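Local coordinates for uncharacterized protein (Bacteroides uniformis, PDB 4JPQ) that is of unknown function but probably binds carbohydrate, at residues Ser95-Asp100 with His169-Leu174; Ser72-Ala77 with Gly187-Thr192. All blocks are in the same frame, centred on the assembly; numbering follows the deposited sequence.

Overall arrangement
Followed from the N terminus, the chain enters interaction 2 first, through strand 72-75, then reaches 95-100, the turn between strands 89-95 and 102-108. After 169-174, in the loop from strand 152-162 to strand 178-186, interaction 1 is closed; 187-192, just beyond strand 178-186, closes interaction 2 later. Interaction 1 is therefore nested, its loop lying wholly inside the longer one. The contacts sit on opposite sides of the chain's centre, 32 Å between their centres and about 21 Å between nearest atoms. Strand 178-186 leads from one to the other, so interaction 1 joins loops at its start and interaction 2 ties the turn at its finish to strand 72-75.

Interaction 1: Ser95-Asp100 with His169-Leu174. With SO4 (sulfate ion), chain F.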
loop_
_atom_site.group_PDB
_atom_site.type_symbol
_atom_site.label_atom_id
_atom_site.label_comp_id
_atom_site.label_asym_id
_atom_site.label_seq_id
_atom_site.Cartn_x
_atom_site.Cartn_y
_atom_site.Cartn_z
ATOM N N SER A 95 9.779 1.364 -5.977
ATOM C CA SER A 95 11.105 1.919 -6.311
ATOM C C SER A 95 10.806 2.892 -7.459
ATOM O O SER A 95 10.382 2.457 -8.537
ATOM C CB SER A 95 12.093 0.827 -6.761
ATOM O OG SER A 95 13.307 1.371 -7.265
ATOM N N PRO A 96 11.061 4.193 -7.269
ATOM C CA PRO A 96 10.628 5.155 -8.271
ATOM C C PRO A 96 11.599 5.592 -9.377
ATOM O O PRO A 96 11.131 6.264 -10.311
ATOM C CB PRO A 96 10.309 6.357 -7.396
ATOM C CG PRO A 96 11.424 6.327 -6.396
ATOM C CD PRO A 96 11.826 4.886 -6.218
ATOM N N GLU A 97 12.887 5.241 -9.301
ATOM C CA GLU A 97 13.863 5.754 -10.278
ATOM C C GLU A 97 14.698 4.666 -10.964
ATOM O O GLU A 97 15.696 4.991 -11.606
ATOM C CB GLU A 97 14.808 6.752 -9.555
ATOM C CG GLU A 97 15.113 8.098 -10.249
ATOM C CD GLU A 97 14.144 9.215 -9.829
ATOM O OE1 GLU A 97 13.010 9.280 -10.364
ATOM O OE2 GLU A 97 14.533 10.055 -8.977
ATOM N N GLY A 98 14.295 3.399 -10.855
ATOM C CA GLY A 98 15.070 2.291 -11.411
ATOM C C GLY A 98 16.435 2.038 -10.763
ATOM O O GLY A 98 17.290 1.397 -11.381
ATOM N N ASP A 99 16.659 2.573 -9.555
ATOM C CA ASP A 99 17.883 2.327 -8.770
ATOM C C ASP A 99 17.471 1.304 -7.708
ATOM O O ASP A 99 16.303 0.880 -7.677
ATOM C CB ASP A 99 18.497 3.617 -8.177
ATOM C CG ASP A 99 17.626 4.281 -7.105
ATOM O OD1 ASP A 99 16.372 4.249 -7.208
ATOM O OD2 ASP A 99 18.214 4.867 -6.174
ATOM N N ASP A 100 18.409 0.907 -6.853
ATOM C CA ASP A 100 18.121 -0.123 -5.836
ATOM C C ASP A 100 17.327 0.340 -4.624
ATOM O O ASP A 100 16.818 -0.504 -3.883
ATOM C CB ASP A 100 19.408 -0.829 -5.403
ATOM C CG ASP A 100 20.054 -1.615 -6.541
ATOM O OD1 ASP A 100 19.411 -1.837 -7.596
ATOM O OD2 ASP A 100 21.215 -2.030 -6.367
ATOM N N HIS A 169 14.671 10.894 -2.478
ATOM C CA HIS A 169 14.779 11.279 -3.908
ATOM C C HIS A 169 14.234 12.677 -4.184
ATOM O O HIS A 169 13.552 13.258 -3.340
ATOM C CB HIS A 169 14.000 10.279 -4.786
ATOM C CG HIS A 169 14.557 8.888 -4.778
ATOM N ND1 HIS A 169 14.259 7.971 -3.797
ATOM C CD2 HIS A 169 15.395 8.259 -5.633
ATOM C CE1 HIS A 169 14.897 6.841 -4.039
ATOM N NE2 HIS A 169 15.591 6.989 -5.149
ATOM N N SER A 170 14.551 13.193 -5.373
ATOM C CA SER A 170 14.052 14.483 -5.857
ATOM C C SER A 170 13.154 14.188 -7.050
ATOM O O SER A 170 13.460 14.559 -8.178
ATOM C CB SER A 170 15.209 15.403 -6.239
ATOM O OG SER A 170 15.948 15.754 -5.091
ATOM N N VAL A 171 12.050 13.497 -6.788
ATOM C CA VAL A 171 11.098 13.114 -7.838
ATOM C C VAL A 171 10.223 14.346 -8.074
ATOM O O VAL A 171 9.624 14.880 -7.134
ATOM C CB VAL A 171 10.261 11.857 -7.468
ATOM C CG1 VAL A 171 9.444 11.379 -8.662
ATOM C CG2 VAL A 171 11.164 10.719 -7.026
ATOM N N GLY A 172 10.174 14.798 -9.326
ATOM C CA GLY A 172 9.448 16.008 -9.713
ATOM C C GLY A 172 7.992 15.789 -10.046
ATOM O O GLY A 172 7.118 16.308 -9.354
ATOM N N SER A 173 7.751 15.010 -11.105
ATOM C CA SER A 173 6.410 14.748 -11.627
ATOM C C SER A 173 6.249 13.306 -12.109
ATOM O O SER A 173 7.119 12.778 -12.781
ATOM C CB SER A 173 6.117 15.696 -12.790
ATOM O OG SER A 173 4.838 15.436 -13.353
ATOM N N LEU A 174 5.087 12.724 -11.822
ATOM C CA LEU A 174 4.776 11.329 -12.163
ATOM C C LEU A 174 4.427 11.089 -13.636
ATOM O O LEU A 174 4.451 9.939 -14.080
ATOM C CB LEU A 174 3.606 10.832 -11.301
ATOM C CG LEU A 174 3.742 10.948 -9.775
ATOM C CD1 LEU A 174 2.430 10.612 -9.091
ATOM C CD2 LEU A 174 4.870 10.063 -9.265
HETATM S S SO4 F . 11.693 14.180 -12.114
HETATM O O1 SO4 F . 12.434 12.896 -12.031
HETATM O O2 SO4 F . 12.212 15.113 -11.088
HETATM O O3 SO4 F . 11.867 14.809 -13.438
HETATM O O4 SO4 F . 10.249 13.936 -11.901
HETATM O O HOH W 1 16.466 11.654 -7.084
#
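P96 and H169 meet tip to tip in a CH-pi contact: CG of P96 stands 4.2 Å from the centroid of the H169 ring and 8° off the ring normal, so this carbon sits almost directly above the middle of one face. Chi1 of -65° sets CG of H169 anti to the carbonyl carbon, on the side facing 95-100. The apolar contact continues to V171, whose CG2 lies 4.4 Å from CG of P96.

The polar groups approach the same ring without a direct hydrogen bond. The carboxylate of D99 stands 90° to the ring plane: CG lies in that plane at the ring edge, and OD1 and OD2 of D99 are both 3.5 Å from NE2 of H169. E97 slides past the histidine, its OE2 3.9 Å from CD2 of H169. These carboxylates would be expected to stabilise a protonated imidazole, if the ring is protonated. The other ring nitrogen, ND1, is hydrogen-bonded to the hydroxyl of Y103, whose ring also meets that of H169. An alanine in place of H169 would probably leave CG of P96 without its aromatic face and the hydroxyl of Y103 without this partner.

A water bridges the segments, donating to OE2 of E97 at 3.1 Å and accepting from the backbone N of S170 at 3.0 Å. Farther along 169-174, a sulfate, probably from the crystallisation liquor, is held by backbone amides: N of S173 bonds to its O4 at 2.8 Å, while N of G172 bonds to O4 and weakly to O2.

The whole is a loop-to-loop contact at the margin of a beta-rich fold of the CBD9-like clan, joining the turn between antiparallel strands 89-95 and 102-108 to the connection entering strand 178-186, where M179 touches both P96 and L174.

Interaction 2: Ser72-Ala77 with Gly187-Thr192; sequences SVRAVA and GDKLQT
R74 rises from strand 72-75, touches L190 near its base and crosses K189 obliquely. Its CB lies 3.5 Å from CD2 of L190, the closest approach between the segments. CG stands anti to the backbone N (chi1 -180°), and the chain runs extended as far as NE. Next, CD passes 3.8 Å from O of K189, and NE is equally distant from that carbonyl, a contact without a hydrogen bond. At the tip, CB of K189 sits over the centre of one guanidinium face, 3.7 Å from CZ of R74, while CG2 of V76 covers the opposite face; the flat group is thus layered between two aliphatic carbons. NH1 makes a salt bridge to D87, and NH2 meets CD of K189 at 3.8 Å.

At the start of the strand, OG of S72 packs 4.0 Å from CD2 of L190. E148 accepts from both this hydroxyl and the backbone N of Q191, linking the segments through a third residue.

Segment 187-192 begins with a type I beta turn, G187 to L190, with L190 N bonded to G187 O. Here a turn lays its last residues, K189 and L190, over one face of the two-stranded antiparallel sheet of 72-75 and 146-150.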
loop_
_atom_site.group_PDB
_atom_site.type_symbol
_atom_site.label_atom_id
_atom_site.label_comp_id
_atom_site.label_asym_id
_atom_site.label_seq_id
_atom_site.Cartn_x
_atom_site.Cartn_y
_atom_site.Cartn_z
ATOM N N SER A 72 -11.454 -11.148 10.547
ATOM C CA SER A 72 -11.182 -10.330 11.738
ATOM C C SER A 72 -10.327 -9.115 11.409
ATOM O O SER A 72 -9.601 -9.121 10.413
ATOM C CB SER A 72 -10.512 -11.147 12.857
ATOM O OG SER A 72 -9.199 -11.565 12.521
ATOM N N VAL A 73 -10.430 -8.097 12.265
ATOM C CA VAL A 73 -9.657 -6.854 12.152
ATOM C C VAL A 73 -9.053 -6.478 13.500
ATOM O O VAL A 73 -9.575 -6.857 14.546
ATOM C CB VAL A 73 -10.487 -5.688 11.582
ATOM C CG1 VAL A 73 -10.862 -5.974 10.136
ATOM C CG2 VAL A 73 -11.737 -5.410 12.404
ATOM N N ARG A 74 -7.975 -5.704 13.453
ATOM C CA ARG A 74 -7.191 -5.334 14.639
ATOM C C ARG A 74 -6.380 -4.077 14.331
ATOM O O ARG A 74 -5.942 -3.920 13.206
ATOM C CB ARG A 74 -6.248 -6.501 14.942
ATOM C CG ARG A 74 -5.316 -6.376 16.137
ATOM C CD ARG A 74 -4.399 -7.596 16.200
ATOM N NE ARG A 74 -3.581 -7.640 17.416
ATOM C CZ ARG A 74 -2.391 -7.059 17.597
ATOM N NH1 ARG A 74 -1.787 -6.333 16.645
ATOM N NH2 ARG A 74 -1.785 -7.202 18.770
ATOM N N ALA A 75 -6.201 -3.198 15.311
ATOM C CA ALA A 75 -5.404 -1.957 15.134
ATOM C C ALA A 75 -4.861 -1.466 16.470
ATOM O O ALA A 75 -5.321 -0.477 17.018
ATOM C CB ALA A 75 -6.223 -0.886 14.452
ATOM N N VAL A 76 -3.917 -2.222 17.014
ATOM C CA VAL A 76 -3.292 -1.918 18.298
ATOM C C VAL A 76 -2.256 -0.785 18.206
ATOM O O VAL A 76 -2.120 -0.010 19.156
ATOM C CB VAL A 76 -2.678 -3.206 18.942
ATOM C CG1 VAL A 76 -1.971 -2.900 20.272
ATOM C CG2 VAL A 76 -3.775 -4.254 19.147
ATOM N N ALA A 77 -1.543 -0.694 17.084
ATOM C CA ALA A 77 -0.457 0.286 16.922
ATOM C C ALA A 77 -0.858 1.690 17.365
ATOM O O ALA A 77 -1.772 2.254 16.798
ATOM C CB ALA A 77 0.031 0.295 15.483
ATOM N N GLY A 187 -1.534 -9.565 8.333
ATOM C CA GLY A 187 -1.923 -9.302 9.716
ATOM C C GLY A 187 -1.307 -10.351 10.613
ATOM O O GLY A 187 -1.952 -11.339 10.926
ATOM N N ASP A 188 -0.029 -10.153 10.957
ATOM C CA ASP A 188 0.757 -11.137 11.712
ATOM C C ASP A 188 0.108 -11.598 13.014
ATOM O O ASP A 188 0.159 -12.785 13.302
ATOM C CB ASP A 188 2.215 -10.661 11.967
ATOM C CG ASP A 188 3.073 -10.567 10.676
ATOM O OD1 ASP A 188 2.531 -10.536 9.551
ATOM O OD2 ASP A 188 4.316 -10.502 10.803
ATOM N N LYS A 189 -0.514 -10.684 13.764
ATOM C CA LYS A 189 -1.156 -11.018 15.061
ATOM C C LYS A 189 -2.689 -11.204 15.026
ATOM O O LYS A 189 -3.355 -11.241 16.075
ATOM C CB LYS A 189 -0.708 -10.034 16.158
ATOM C CG LYS A 189 0.722 -10.284 16.654
ATOM C CD LYS A 189 1.008 -9.630 18.003
ATOM C CE LYS A 189 2.248 -10.209 18.671
ATOM N NZ LYS A 189 2.333 -9.775 20.097
ATOM N N LEU A 190 -3.246 -11.346 13.821
ATOM C CA LEU A 190 -4.679 -11.646 13.646
ATOM C C LEU A 190 -4.912 -13.113 13.974
ATOM O O LEU A 190 -3.974 -13.888 14.018
ATOM C CB LEU A 190 -5.145 -11.377 12.200
ATOM C CG LEU A 190 -5.169 -9.933 11.705
ATOM C CD1 LEU A 190 -5.574 -9.898 10.248
ATOM C CD2 LEU A 190 -6.125 -9.066 12.513
ATOM N N GLN A 191 -6.175 -13.483 14.172
ATOM C CA GLN A 191 -6.588 -14.870 14.463
ATOM C C GLN A 191 -6.060 -15.854 13.415
ATOM O O GLN A 191 -5.620 -16.949 13.772
ATOM C CB GLN A 191 -8.123 -14.971 14.510
ATOM C CG GLN A 191 -8.682 -16.329 14.939
ATOM C CD GLN A 191 -10.200 -16.422 14.870
ATOM O OE1 GLN A 191 -10.837 -16.865 15.820
ATOM N NE2 GLN A 191 -10.782 -15.999 13.758
ATOM N N THR A 192 -6.154 -15.466 12.139
ATOM C CA THR A 192 -5.670 -16.252 11.005
ATOM C C THR A 192 -4.688 -15.369 10.220
ATOM O O THR A 192 -5.104 -14.611 9.327
ATOM C CB THR A 192 -6.827 -16.729 10.096
ATOM O OG1 THR A 192 -7.893 -17.231 10.897
ATOM C CG2 THR A 192 -6.346 -17.833 9.147
#